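Local coordinates for malate dehydrogenase (Pyrococcus horikoshii, PDB 1V9N) that catalyses the NAD-dependent interconversion of (S)-malate and oxaloacetate, working as a homodimer of the LDH2/MDH2 oxidoreductase family, at the interface of chains A and B. Coordinates in Å, arbitrary orientation; residue numbers count along the deposited sequence, not the author numbering. Chains: chain A/B, Malate dehydrogenase.

The interface of chains A and B. Residues chain A 157-158, 164-165, 246, 250; chain B 307, 319-321.
A:Tyr246 meets the main chain of B:Trp320 across the two-fold homodimer interface of this LDH2/MDH2-family dehydrogenase, and the contact recurs with the chains exchanged. A direct polar link is a hydrogen bond from the phenol OH of A:Tyr246 to the carbonyl O of B:Trp320, 2.8 Å long. The hydroxyl approaches that oxygen at 155° to the C=O bond, fairly straight and tilted 16° from the carbonyl plane, while the acceptor lies in the plane of the tyrosine ring at its edge. With CG anti to the backbone N (chi1 157°), the ring reaches from helix 242-258 to the loop of chain B. A phenylalanine here, lacking the hydroxyl, would probably leave the B:Trp320 carbonyl without its partner and the ring less firmly fixed in its turn toward chain B. A second polar link is a bridge through water 1, which lies 2.9 Å from the amide N of B:Trp320 and makes a short contact with the carbonyl O of A:Thr158.

The apolar part centres on B:Ile307, near the end of helix 293-308. Its two branches divide the work. CG2, anti to the backbone N, lies 3.4 Å from A:Tyr246 OH, the two side chains passing in opposite directions, and also touches CB of A:Pro157 at 3.9 Å. CD1 meets CD2 of A:Leu250 tip to tip at 3.7 Å and CD2 of A:Leu165, whose side chain crosses it roughly at a right angle, at 4.0 Å. CG2 of B:Ile319 also lies near A:Tyr246 OH and A:Thr158 O. Within chain A, A:Pro157 CB sits 3.6 Å above one face of the tyrosine ring, toward its rim, with A:Thr158 N over the same face, and probably helps to hold the ring in place. Beside this cluster, CD1 of A:Leu250 packs obliquely against CD1 of B:Ile321 at 3.5 Å.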
# COMPACT_ATOMS: atom_id res chain seq x y z
N PRO A 157 14.03 1.11 10.78
CA PRO A 157 14.19 0.73 9.38
C PRO A 157 14.96 -0.58 9.29
O PRO A 157 15.71 -0.93 10.20
CB PRO A 157 14.96 1.91 8.79
CG PRO A 157 15.80 2.36 9.95
CD PRO A 157 14.82 2.31 11.10
N THR A 158 14.76 -1.30 8.19
CA THR A 158 15.42 -2.58 7.98
C THR A 158 16.93 -2.42 8.02
O THR A 158 17.52 -1.72 7.19
CB THR A 158 15.01 -3.19 6.63
OG1 THR A 158 13.58 -3.36 6.61
CG2 THR A 158 15.67 -4.56 6.44
N ILE A 164 12.67 5.37 14.11
CA ILE A 164 12.71 6.49 13.18
C ILE A 164 11.49 6.60 12.29
O ILE A 164 11.10 7.70 11.90
CB ILE A 164 14.00 6.43 12.31
CG1 ILE A 164 15.16 7.04 13.10
CG2 ILE A 164 13.79 7.16 10.98
CD1 ILE A 164 16.39 7.30 12.28
N LEU A 165 10.87 5.46 11.98
CA LEU A 165 9.68 5.44 11.13
C LEU A 165 8.40 5.36 11.96
O LEU A 165 8.40 4.86 13.09
CB LEU A 165 9.74 4.24 10.18
CG LEU A 165 11.01 4.08 9.34
CD1 LEU A 165 10.94 2.78 8.57
CD2 LEU A 165 11.16 5.27 8.40
N TYR A 246 8.77 -1.76 5.62
CA TYR A 246 9.57 -0.56 5.79
C TYR A 246 9.31 0.40 4.62
O TYR A 246 9.22 1.61 4.81
CB TYR A 246 11.05 -0.99 5.90
CG TYR A 246 12.15 0.00 5.56
CD1 TYR A 246 12.04 1.36 5.86
CD2 TYR A 246 13.35 -0.45 5.01
CE1 TYR A 246 13.11 2.24 5.60
CE2 TYR A 246 14.40 0.41 4.75
CZ TYR A 246 14.29 1.75 5.05
OH TYR A 246 15.36 2.57 4.77
N LEU A 250 7.39 4.29 4.37
CA LEU A 250 7.95 5.45 3.68
C LEU A 250 6.97 6.02 2.66
O LEU A 250 6.88 7.23 2.47
CB LEU A 250 9.26 5.08 2.98
CG LEU A 250 10.42 4.65 3.88
CD1 LEU A 250 11.69 4.58 3.03
CD2 LEU A 250 10.60 5.66 5.02
N ILE B 307 17.78 8.49 7.45
CA ILE B 307 17.39 7.11 7.69
C ILE B 307 18.61 6.21 7.53
O ILE B 307 18.88 5.34 8.36
CB ILE B 307 16.30 6.63 6.70
CG1 ILE B 307 14.99 7.39 6.95
CG2 ILE B 307 16.07 5.13 6.85
CD1 ILE B 307 13.86 6.97 6.02
N ILE B 319 22.08 0.39 5.95
CA ILE B 319 20.64 0.59 5.88
C ILE B 319 20.44 1.12 4.47
O ILE B 319 20.99 2.16 4.11
CB ILE B 319 20.15 1.64 6.91
CG1 ILE B 319 20.32 1.09 8.33
CG2 ILE B 319 18.69 1.99 6.63
CD1 ILE B 319 19.99 2.09 9.42
N TRP B 320 19.70 0.37 3.66
CA TRP B 320 19.45 0.79 2.28
C TRP B 320 18.14 1.56 2.17
O TRP B 320 17.30 1.51 3.07
CB TRP B 320 19.34 -0.43 1.35
CG TRP B 320 20.54 -1.32 1.31
CD1 TRP B 320 20.81 -2.37 2.14
CD2 TRP B 320 21.61 -1.27 0.36
NE1 TRP B 320 21.98 -2.98 1.76
CE2 TRP B 320 22.50 -2.32 0.67
CE3 TRP B 320 21.91 -0.44 -0.73
CZ2 TRP B 320 23.66 -2.57 -0.06
CZ3 TRP B 320 23.07 -0.68 -1.46
CH2 TRP B 320 23.94 -1.74 -1.12
N ILE B 321 17.98 2.27 1.06
CA ILE B 321 16.75 3.00 0.78
C ILE B 321 16.19 2.25 -0.42
O ILE B 321 16.94 1.74 -1.26
CB ILE B 321 17.01 4.48 0.41
CG1 ILE B 321 15.67 5.23 0.31
CG2 ILE B 321 17.74 4.58 -0.92
CD1 ILE B 321 14.87 5.20 1.59
O HOH W 1 17.90 -1.65 4.73